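Local structure of hypothetical protein XCC2953 (Xanthomonas campestris pv. campestris, 2OZH) at residues 13-16 and 17-20; 37-40 and 41-45; 75-79 and 80-84; 86-89 and 90-94. The protein probably transfers an acyl group, most likely acetyl from acetyl-CoA, to an acceptor not yet identified, as a member of the GNAT family. All blocks are in the same frame, centred on the assembly; numbering follows the deposited sequence.

From the N terminus, interaction 1 caps helix 16-26 where the loop after strand 6-8 runs into it, and interaction 2 closes the last turns of helix 35-43. The two meet where Ile16 and Ile19 pack on Ile42, which joins the two helices on one face of the sheet. Interaction 3 folds the loop after strand 69-77 back on the strand's end, and Leu78 there touches Leu18 of interaction 1. Interaction 4 is the first part of helix 86-96, on the other face; with interaction 3 it shares a bound sulfate. All four contacts are local and follow one another in series, so none nests in or crosses another.

Interaction 1. Residues 13-16 and 17-20; sequences LLDI and GLIH
Asp15 and Leu18 meet where the loop turns into helix 16-26, their CA atoms 5.4 Å apart as the backbone closes its first turn. Main-chain bonds run from Ile19 N to Asp15 O and from His20 N to Ile16 O, the second the shorter at 2.8 Å. Asp15 itself keeps non-helical torsions and occupies the N-cap. Its carboxylate reaches forward to the first turn, CG lying opposite the backbone N (chi1 -177°), and Asp15 OD1 accepts from Leu18 N at 3.0 Å. That bond is nearly straight, 168° at the hydrogen, yet the donor comes from well above the carboxylate plane. This is the classic aspartate N-cap: a side-chain oxygen takes up an amide N-H of the first turn, which lacks the usual i-4 helical carbonyl partner, and its negative charge probably also interacts favourably with the positive end of the helix dipole. The carboxylate carbon CG of Asp15 then rests 3.4 Å from Leu18 CB, the two side chains running at about a right angle. Before the cap, Leu14 sends its CB against Ile19 CD1 at 4.0 Å, an apolar contact in which the two side chains cross at a slant; CG1 of Ile19 also lies 3.3 Å from Asp15 O. Leu14 and Ile19 both reach Phe59 of strand 55-64, so the helix start is seated on one face of the sheet. Gln56 OE1 accepts from Asp15 N, tying the capping residue to that same strand.

Interaction 2. Residues 37-40 and 41-45; sequences LVQR and AIDHS. With EDO (1,2-ethanediol), chain G.
Gln39 reaches along helix 35-43 to Asp43, one turn further on. Its CB points away from the following turn, but CG, anti to the backbone N, starts the chain toward that turn, and a bend at chi2 (72°) brings the amide over to Asp43. Gln39 CG passes 3.9 Å from Asp43 OD2, and Gln39 CD lies 4.0 Å from Asp43 OD1. At the tip Gln39 NE2 donates to Asp43 OD1 at 3.0 Å; the acceptor lies close to the amide plane, whereas the donor stands somewhat above the carboxylate plane, the two groups being turned 34° against each other. The other amide atom, OE1, rests on Ile16 CG2 of helix 16-26, the helix that lies with 35-43 on one face of the GNAT sheet. This i to i+4 bridge flanks the regular main-chain bonds Ala41 N to Leu37 O, Ile42 N to Val38 O and Asp43 N to Gln39 O. On the inward flank Val38 CG1 and Ile42 CD1 lie side by side, 3.8 Å apart, and Ile42 goes on to Phe59 of the sheet. At the C-terminal end His44 leaves helical torsions. Its N keeps a weak bond to Arg40 O, and the ring edge brings His44 CD2 to 3.1 Å from Arg40 O. Ala41 O is gripped twice, by His44 N (i to i+3) and by Ser45 OG, from opposite faces of its carbonyl plane. Beyond the ring, an ethanediol takes part in a weak bond with His44 NE2, and Tyr66 of the second subunit meets His44 edge-to-face.

Interaction 3. Residues 75-79 and 80-84; sequences VFVLP and EHRGR. With SO4 (sulfate ion), chain B; EDO (1,2-ethanediol), chain E.
Arg82 folds back on the end of strand 69-77 and holds the carbonyl oxygen of Val77 side-on with two nitrogens: Arg82 NE at 3.0 Å and Arg82 NH2 at 3.1 Å from Val77 O, which lies near the guanidinium plane. NH2 stands nearly in line with the carbonyl (172° at the oxygen), though the bond is bent at its hydrogen (141°), whereas NE comes in from above the carbonyl plane. Two conformers of Arg82 were modelled, and this grip belongs to the one described. One face of the guanidinium rests on Pro79, whose CA stands 3.6 Å above the plane toward its rim; the proline ring and the arginine chain run alongside each other. The arginine chain is extended from CG to NE, which gives it the length to pass Pro79 and arrive at the strand's last carbonyl. Behind this first shell the turn is fixed by main-chain bonds, His81 N to Leu78 O at 2.9 Å and a weaker, longer one from Arg82 N to Pro79 O. This is the strand-to-helix loop of GNAT motif A, whose signature begins here with Arg82-Gly83-Arg84; in relatives its amides bind the pyrophosphate of acetyl-CoA. Consistent with that, Gly83 N donates to O4 of the bound sulfate at 2.7 Å. Further out, in the Val77 conformer described, Val77 CG1 lies 3.6 Å from His81 O, and Leu78 CB meets the edge of the His81 ring. The His81 side chain reaches Val57 of strand 55-64 and Tyr86 of helix 86-96, while Leu78 packs on Leu18 and Thr22 of helix 16-26.

Interaction 4. Residues 86-89 and 90-94; sequences YSKA and LMDAV. With SO4 (sulfate ion), chain B.
Lys88 and Asp92 form a salt bridge one turn apart on the outer flank of helix 86-96. Lys88 NZ donates at 2.8 Å to Asp92 OD2, which accepts through its syn lone pair; the lysine chain runs extended until a bend at chi4 (-82°) brings the amine round to the carboxylate. The main-chain carbonyls are taken up in regular order: Tyr86 O accepts from Leu90 N, Ser87 O from Met91 N (a selenomethionine) at 2.9 Å, Lys88 O from Asp92 N at 2.8 Å, and Ala89 O from Ala93 N. At the N-terminal end, Ser87 N has a different acceptor, sulfate O3 at 3.0 Å. In the conformer described, Ser87 OG adds a bond to sulfate O2 at 2.7 Å, and Gly83 N of the preceding loop holds the same anion. Leu90, in the conformer described, packs on Val7 and Ala58 of the sheet, and Tyr86 reaches Val52 and Val57. An anion held by the amides of a strand-to-helix loop and a helix N terminus, within the beta-alpha-beta unit of strand 69-77, helix 86-96 and strand 105-109, is what the acetyl-CoA pyrophosphate site of GNAT enzymes looks like, and the sulfate probably marks it.

Interaction 1. Residues 13-16 and 17-20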
loop_
_atom_site.group_PDB
_atom_site.type_symbol
_atom_site.label_atom_id
_atom_site.label_comp_id
_atom_site.label_asym_id
_atom_site.label_seq_id
_atom_site.Cartn_x
_atom_site.Cartn_y
_atom_site.Cartn_z
ATOM N N LEU A 13 -14.537 17.162 3.091
ATOM C CA LEU A 13 -15.960 16.821 3.064
ATOM C C LEU A 13 -16.280 15.562 3.867
ATOM O O LEU A 13 -17.437 15.362 4.235
ATOM C CB LEU A 13 -16.423 16.594 1.637
ATOM C CG LEU A 13 -16.554 17.885 0.841
ATOM C CD1 LEU A 13 -16.484 17.614 -0.660
ATOM C CD2 LEU A 13 -17.844 18.586 1.176
ATOM N N LEU A 14 -15.291 14.730 4.182
ATOM C CA LEU A 14 -15.584 13.469 4.873
ATOM C C LEU A 14 -16.172 13.706 6.254
ATOM O O LEU A 14 -15.764 14.641 6.966
ATOM C CB LEU A 14 -14.316 12.633 5.002
ATOM C CG LEU A 14 -13.683 12.152 3.693
ATOM C CD1 LEU A 14 -12.328 11.536 3.993
ATOM C CD2 LEU A 14 -14.580 11.168 2.961
ATOM N N ASP A 15 -17.068 12.817 6.649
ATOM C CA ASP A 15 -17.641 12.798 7.994
ATOM C C ASP A 15 -16.806 11.794 8.781
ATOM O O ASP A 15 -17.060 10.595 8.764
ATOM C CB ASP A 15 -19.116 12.419 7.911
ATOM C CG ASP A 15 -19.833 12.442 9.259
ATOM O OD1 ASP A 15 -19.138 12.366 10.299
ATOM O OD2 ASP A 15 -21.088 12.488 9.236
ATOM N N ILE A 16 -15.757 12.277 9.441
ATOM C CA ILE A 16 -14.796 11.414 10.100
ATOM C C ILE A 16 -15.469 10.620 11.201
ATOM O O ILE A 16 -15.160 9.440 11.379
ATOM C CB ILE A 16 -13.583 12.232 10.644
ATOM C CG1 ILE A 16 -12.917 13.063 9.536
ATOM C CG2 ILE A 16 -12.598 11.316 11.330
ATOM C CD1 ILE A 16 -12.283 12.278 8.426
ATOM N N GLY A 17 -16.378 11.236 11.948
ATOM C CA GLY A 17 -17.050 10.509 13.021
ATOM C C GLY A 17 -17.868 9.368 12.490
ATOM O O GLY A 17 -17.895 8.278 13.077
ATOM N N LEU A 18 -18.598 9.597 11.401
ATOM C CA LEU A 18 -19.347 8.502 10.780
ATOM C C LEU A 18 -18.425 7.369 10.347
ATOM O O LEU A 18 -18.751 6.182 10.523
ATOM C CB LEU A 18 -20.124 9.022 9.559
ATOM C CG LEU A 18 -20.818 7.956 8.710
ATOM C CD1 LEU A 18 -22.023 7.388 9.367
ATOM C CD2 LEU A 18 -21.133 8.490 7.320
ATOM N N ILE A 19 -17.304 7.705 9.716
ATOM C CA ILE A 19 -16.396 6.703 9.242
ATOM C C ILE A 19 -15.833 5.934 10.428
ATOM O O ILE A 19 -15.713 4.718 10.391
ATOM C CB ILE A 19 -15.271 7.349 8.395
ATOM C CG1 ILE A 19 -15.827 7.957 7.119
ATOM C CG2 ILE A 19 -14.172 6.334 8.090
ATOM C CD1 ILE A 19 -14.860 8.953 6.505
ATOM N N HIS A 20 -15.395 6.639 11.455
ATOM C CA HIS A 20 -14.883 6.009 12.653
ATOM C C HIS A 20 -15.893 5.060 13.278
ATOM O O HIS A 20 -15.569 3.906 13.591
ATOM C CB HIS A 20 -14.471 7.085 13.658
ATOM C CG HIS A 20 -14.050 6.574 14.999
ATOM N ND1 HIS A 20 -14.356 7.266 16.152
ATOM C CD2 HIS A 20 -13.365 5.470 15.373
ATOM C CE1 HIS A 20 -13.883 6.578 17.189
ATOM N NE2 HIS A 20 -13.248 5.505 16.743
#

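Interaction 2. Residues 37-40 and 41-45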
loop_
_atom_site.group_PDB
_atom_site.type_symbol
_atom_site.label_atom_id
_atom_site.label_comp_id
_atom_site.label_asym_id
_atom_site.label_seq_id
_atom_site.Cartn_x
_atom_site.Cartn_y
_atom_site.Cartn_z
ATOM N N LEU A 37 -6.305 6.939 14.736
ATOM C CA LEU A 37 -5.784 6.150 13.633
ATOM C C LEU A 37 -6.623 6.344 12.395
ATOM O O LEU A 37 -6.117 6.347 11.276
ATOM C CB LEU A 37 -5.676 4.651 13.947
ATOM C CG LEU A 37 -4.569 4.221 14.858
ATOM C CD1 LEU A 37 -4.459 2.695 14.802
ATOM C CD2 LEU A 37 -3.225 4.891 14.454
ATOM N N VAL A 38 -7.944 6.439 12.559
ATOM C CA VAL A 38 -8.816 6.742 11.411
ATOM C C VAL A 38 -8.387 8.056 10.790
ATOM O O VAL A 38 -8.243 8.143 9.574
ATOM C CB VAL A 38 -10.306 6.777 11.854
ATOM C CG1 VAL A 38 -11.191 7.262 10.713
ATOM C CG2 VAL A 38 -10.750 5.394 12.301
ATOM N N GLN A 39 -8.203 9.083 11.602
ATOM C CA GLN A 39 -7.834 10.378 11.084
ATOM C C GLN A 39 -6.485 10.337 10.392
ATOM O O GLN A 39 -6.350 10.863 9.273
ATOM C CB GLN A 39 -7.807 11.436 12.175
ATOM C CG GLN A 39 -7.565 12.846 11.608
ATOM C CD GLN A 39 -8.738 13.416 10.853
ATOM O OE1 GLN A 39 -9.797 13.656 11.448
ATOM N NE2 GLN A 39 -8.570 13.665 9.570
ATOM N N ARG A 40 -5.497 9.713 11.034
ATOM C CA ARG A 40 -4.173 9.621 10.422
ATOM C C ARG A 40 -4.221 8.852 9.102
ATOM O O ARG A 40 -3.616 9.254 8.100
ATOM C CB ARG A 40 -3.201 8.979 11.400
ATOM C CG ARG A 40 -1.767 8.920 10.902
ATOM C CD ARG A 40 -0.777 8.537 12.006
ATOM N NE ARG A 40 -0.905 9.481 13.113
ATOM C CZ ARG A 40 -1.292 9.196 14.361
ATOM N NH1 ARG A 40 -1.521 7.958 14.763
ATOM N NH2 ARG A 40 -1.411 10.192 15.243
ATOM N N ALA A 41 -4.943 7.749 9.096
ATOM C CA ALA A 41 -5.065 6.952 7.892
ATOM C C ALA A 41 -5.629 7.783 6.765
ATOM O O ALA A 41 -5.120 7.774 5.640
ATOM C CB ALA A 41 -5.977 5.746 8.150
ATOM N N ILE A 42 -6.718 8.506 7.027
ATOM C CA ILE A 42 -7.354 9.333 6.020
ATOM C C ILE A 42 -6.410 10.412 5.510
ATOM O O ILE A 42 -6.342 10.659 4.298
ATOM C CB ILE A 42 -8.684 9.892 6.609
ATOM C CG1 ILE A 42 -9.735 8.775 6.606
ATOM C CG2 ILE A 42 -9.159 11.129 5.864
ATOM C CD1 ILE A 42 -11.015 9.102 7.355
ATOM N N ASP A 43 -5.667 11.025 6.439
ATOM C CA ASP A 43 -4.753 12.100 6.081
ATOM C C ASP A 43 -3.689 11.627 5.093
ATOM O O ASP A 43 -3.194 12.418 4.281
ATOM C CB ASP A 43 -4.066 12.649 7.310
ATOM C CG ASP A 43 -4.979 13.453 8.223
ATOM O OD1 ASP A 43 -6.086 13.823 7.841
ATOM O OD2 ASP A 43 -4.512 13.734 9.354
ATOM N N HIS A 44 -3.379 10.339 5.096
ATOM C CA HIS A 44 -2.307 9.790 4.249
ATOM C C HIS A 44 -2.787 8.849 3.174
ATOM O O HIS A 44 -2.016 8.064 2.613
ATOM C CB HIS A 44 -1.248 9.131 5.135
ATOM C CG HIS A 44 -0.574 10.099 6.023
ATOM N ND1 HIS A 44 0.404 10.951 5.567
ATOM C CD2 HIS A 44 -0.784 10.395 7.331
ATOM C CE1 HIS A 44 0.788 11.716 6.576
ATOM N NE2 HIS A 44 0.081 11.411 7.648
ATOM N N SER A 45 -4.064 8.940 2.839
ATOM C CA SER A 45 -4.676 8.134 1.813
ATOM C C SER A 45 -5.415 8.980 0.816
ATOM O O SER A 45 -5.751 10.136 1.095
ATOM C CB SER A 45 -5.710 7.177 2.441
ATOM O OG SER A 45 -5.098 6.334 3.405
HETATM C C1 EDO G . 3.675 11.562 9.735
HETATM O O1 EDO G . 3.698 11.666 8.308
HETATM C C2 EDO G . 2.725 10.441 10.124
HETATM O O2 EDO G . 1.512 10.989 10.639
#

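Interaction 3. Residues 75-79 and 80-84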
loop_
_atom_site.group_PDB
_atom_site.type_symbol
_atom_site.label_atom_id
_atom_site.label_comp_id
_atom_site.label_asym_id
_atom_site.label_seq_id
_atom_site.Cartn_x
_atom_site.Cartn_y
_atom_site.Cartn_z
ATOM N N VAL A 75 -14.006 -0.139 2.282
ATOM C CA VAL A 75 -15.172 0.106 1.431
ATOM C C VAL A 75 -16.432 -0.173 2.196
ATOM O O VAL A 75 -16.615 -1.265 2.793
ATOM C CB VAL A 75 -15.114 -0.757 0.154
ATOM C CG1 VAL A 75 -16.395 -0.599 -0.671
ATOM C CG2 VAL A 75 -13.890 -0.405 -0.686
ATOM N N PHE A 76 -17.355 0.800 2.207
ATOM C CA PHE A 76 -18.649 0.553 2.773
ATOM C C PHE A 76 -19.701 1.477 2.149
ATOM O O PHE A 76 -19.400 2.556 1.655
ATOM C CB PHE A 76 -18.658 0.691 4.313
ATOM C CG PHE A 76 -18.482 2.104 4.858
ATOM C CD1 PHE A 76 -19.535 2.997 4.869
ATOM C CD2 PHE A 76 -17.297 2.506 5.439
ATOM C CE1 PHE A 76 -19.414 4.287 5.431
ATOM C CE2 PHE A 76 -17.162 3.771 5.980
ATOM C CZ PHE A 76 -18.191 4.657 5.961
ATOM N N VAL A 77 -20.947 1.001 2.250
ATOM C CA VAL A 77 -22.160 1.778 1.987
ATOM C C VAL A 77 -23.063 1.578 3.185
ATOM O O VAL A 77 -23.235 0.448 3.624
ATOM C CB VAL A 77 -22.851 1.324 0.693
ATOM C CG1 VAL A 77 -24.162 2.045 0.503
ATOM C CG2 VAL A 77 -21.940 1.543 -0.503
ATOM N N LEU A 78 -23.650 2.656 3.716
ATOM C CA LEU A 78 -24.546 2.524 4.857
ATOM C C LEU A 78 -25.741 1.681 4.475
ATOM O O LEU A 78 -26.220 1.738 3.331
ATOM C CB LEU A 78 -24.959 3.879 5.384
ATOM C CG LEU A 78 -23.811 4.714 5.965
ATOM C CD1 LEU A 78 -24.388 6.025 6.450
ATOM C CD2 LEU A 78 -23.064 3.965 7.080
ATOM N N PRO A 79 -26.245 0.857 5.392
ATOM C CA PRO A 79 -27.266 -0.118 5.030
ATOM C C PRO A 79 -28.523 0.433 4.402
ATOM O O PRO A 79 -29.071 -0.205 3.477
ATOM C CB PRO A 79 -27.604 -0.790 6.373
ATOM C CG PRO A 79 -26.384 -0.660 7.172
ATOM C CD PRO A 79 -25.778 0.683 6.785
ATOM N N GLU A 80 -28.992 1.589 4.830
ATOM C CA GLU A 80 -30.224 2.136 4.264
ATOM C C GLU A 80 -30.050 2.705 2.856
ATOM O O GLU A 80 -31.032 3.081 2.217
ATOM C CB GLU A 80 -30.865 3.176 5.198
ATOM C CG GLU A 80 -30.165 4.481 5.273
ATOM C CD GLU A 80 -29.036 4.563 6.316
ATOM O OE1 GLU A 80 -28.432 3.524 6.752
ATOM O OE2 GLU A 80 -28.749 5.733 6.681
ATOM N N HIS A 81 -28.814 2.741 2.374
ATOM C CA HIS A 81 -28.448 3.325 1.090
ATOM C C HIS A 81 -27.972 2.281 0.103
ATOM O O HIS A 81 -27.420 2.636 -0.942
ATOM C CB HIS A 81 -27.380 4.409 1.294
ATOM C CG HIS A 81 -27.888 5.597 2.037
ATOM N ND1 HIS A 81 -28.703 6.547 1.450
ATOM C CD2 HIS A 81 -27.690 6.002 3.311
ATOM C CE1 HIS A 81 -29.013 7.463 2.356
ATOM N NE2 HIS A 81 -28.420 7.150 3.490
ATOM N N ARG A 82 -28.134 1.006 0.425
ATOM C CA ARG A 82 -27.670 -0.055 -0.449
ATOM C C ARG A 82 -28.582 -0.289 -1.666
ATOM O O ARG A 82 -29.766 0.098 -1.672
ATOM C CB ARG A 82 -27.415 -1.343 0.351
ATOM C CG ARG A 82 -26.171 -1.194 1.224
ATOM C CD ARG A 82 -25.919 -2.321 2.164
ATOM N NE ARG A 82 -24.871 -1.961 3.129
ATOM C CZ ARG A 82 -24.672 -2.620 4.260
ATOM N NH1 ARG A 82 -25.409 -3.686 4.561
ATOM N NH2 ARG A 82 -23.736 -2.213 5.092
ATOM N N GLY A 83 -27.995 -0.919 -2.684
ATOM C CA GLY A 83 -28.708 -1.283 -3.899
ATOM C C GLY A 83 -28.990 -0.146 -4.868
ATOM O O GLY A 83 -29.743 -0.317 -5.828
ATOM N N ARG A 84 -28.393 1.023 -4.625
ATOM C CA ARG A 84 -28.618 2.212 -5.413
ATOM C C ARG A 84 -27.471 2.560 -6.335
ATOM O O ARG A 84 -27.476 3.604 -6.951
ATOM C CB ARG A 84 -28.938 3.388 -4.491
ATOM C CG ARG A 84 -30.227 3.208 -3.769
ATOM C CD ARG A 84 -30.425 4.295 -2.739
ATOM N NE ARG A 84 -31.742 4.306 -2.107
ATOM C CZ ARG A 84 -32.761 5.093 -2.471
ATOM N NH1 ARG A 84 -32.667 5.939 -3.497
ATOM N NH2 ARG A 84 -33.904 5.015 -1.796
HETATM S S SO4 B . -24.300 -1.285 -3.381
HETATM O O1 SO4 B . -24.523 -2.162 -4.514
HETATM O O2 SO4 B . -23.144 -1.890 -2.717
HETATM O O3 SO4 B . -24.008 -0.071 -4.067
HETATM O O4 SO4 B . -25.369 -1.336 -2.394
HETATM C C1 EDO E . -12.423 -3.273 0.055
HETATM O O1 EDO E . -12.537 -2.734 1.386
HETATM C C2 EDO E . -11.654 -4.562 0.048
HETATM O O2 EDO E . -12.401 -5.616 0.662
#

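Interaction 4. Residues 86-89 and 90-94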
loop_
_atom_site.group_PDB
_atom_site.type_symbol
_atom_site.label_atom_id
_atom_site.label_comp_id
_atom_site.label_asym_id
_atom_site.label_seq_id
_atom_site.Cartn_x
_atom_site.Cartn_y
_atom_site.Cartn_z
ATOM N N TYR A 86 -24.289 3.039 -5.290
ATOM C CA TYR A 86 -23.256 3.883 -4.654
ATOM C C TYR A 86 -21.881 3.199 -4.590
ATOM O O TYR A 86 -20.862 3.886 -4.826
ATOM C CB TYR A 86 -23.739 4.367 -3.283
ATOM C CG TYR A 86 -25.022 5.156 -3.267
ATOM C CD1 TYR A 86 -25.549 5.734 -4.433
ATOM C CD2 TYR A 86 -25.708 5.378 -2.096
ATOM C CE1 TYR A 86 -26.725 6.440 -4.403
ATOM C CE2 TYR A 86 -26.870 6.100 -2.057
ATOM C CZ TYR A 86 -27.387 6.640 -3.226
ATOM O OH TYR A 86 -28.545 7.331 -3.150
ATOM N N SER A 87 -21.800 1.883 -4.354
ATOM C CA SER A 87 -20.500 1.158 -4.387
ATOM C C SER A 87 -19.860 1.295 -5.743
ATOM O O SER A 87 -18.654 1.578 -5.875
ATOM C CB SER A 87 -20.637 -0.354 -4.097
ATOM O OG SER A 87 -20.811 -0.610 -2.723
ATOM N N LYS A 88 -20.653 1.049 -6.785
ATOM C CA LYS A 88 -20.180 1.117 -8.138
ATOM C C LYS A 88 -19.733 2.536 -8.456
ATOM O O LYS A 88 -18.760 2.722 -9.144
ATOM C CB LYS A 88 -21.271 0.672 -9.143
ATOM C CG LYS A 88 -20.887 0.918 -10.638
ATOM C CD LYS A 88 -22.029 0.655 -11.628
ATOM C CE LYS A 88 -21.527 0.605 -13.068
ATOM N NZ LYS A 88 -21.373 1.987 -13.622
ATOM N N ALA A 89 -20.454 3.541 -7.965
ATOM C CA ALA A 89 -20.061 4.919 -8.255
ATOM C C ALA A 89 -18.664 5.179 -7.692
ATOM O O ALA A 89 -17.799 5.805 -8.339
ATOM C CB ALA A 89 -21.073 5.924 -7.694
ATOM N N LEU A 90 -18.426 4.693 -6.483
ATOM C CA LEU A 90 -17.124 4.907 -5.905
ATOM C C LEU A 90 -16.043 4.083 -6.613
ATOM O O LEU A 90 -14.957 4.591 -6.880
ATOM C CB LEU A 90 -17.158 4.688 -4.391
ATOM C CG LEU A 90 -17.504 5.914 -3.541
ATOM C CD1 LEU A 90 -18.903 6.415 -3.806
ATOM C CD2 LEU A 90 -17.333 5.648 -2.105
HETATM N N MSE A 91 -16.316 2.819 -6.936
HETATM C CA MSE A 91 -15.335 2.020 -7.635
HETATM C C MSE A 91 -15.033 2.528 -9.022
HETATM O O MSE A 91 -13.884 2.505 -9.478
HETATM C CB MSE A 91 -15.790 0.567 -7.734
HETATM C CG MSE A 91 -15.687 -0.177 -6.442
HETATM SE SE MSE A 91 -13.906 -0.245 -5.675
HETATM C CE MSE A 91 -13.075 -0.786 -6.974
ATOM N N ASP A 92 -16.062 3.026 -9.687
ATOM C CA ASP A 92 -15.833 3.641 -10.980
ATOM C C ASP A 92 -14.872 4.824 -10.854
ATOM O O ASP A 92 -13.963 5.004 -11.685
ATOM C CB ASP A 92 -17.143 4.100 -11.632
ATOM C CG ASP A 92 -17.992 2.964 -12.176
ATOM O OD1 ASP A 92 -17.542 1.814 -12.259
ATOM O OD2 ASP A 92 -19.169 3.271 -12.519
ATOM N N ALA A 93 -15.024 5.627 -9.794
ATOM C CA ALA A 93 -14.164 6.757 -9.573
ATOM C C ALA A 93 -12.747 6.302 -9.230
ATOM O O ALA A 93 -11.773 6.925 -9.657
ATOM C CB ALA A 93 -14.711 7.601 -8.443
ATOM N N VAL A 94 -12.622 5.240 -8.443
ATOM C CA VAL A 94 -11.290 4.667 -8.170
ATOM C C VAL A 94 -10.601 4.224 -9.442
ATOM O O VAL A 94 -9.418 4.537 -9.681
ATOM C CB VAL A 94 -11.378 3.492 -7.171
ATOM C CG1 VAL A 94 -10.056 2.768 -6.993
ATOM C CG2 VAL A 94 -11.906 3.961 -5.806
HETATM S S SO4 B . -24.300 -1.285 -3.381
HETATM O O1 SO4 B . -24.523 -2.162 -4.514
HETATM O O2 SO4 B . -23.144 -1.890 -2.717
HETATM O O3 SO4 B . -24.008 -0.071 -4.067
HETATM O O4 SO4 B . -25.369 -1.336 -2.394
#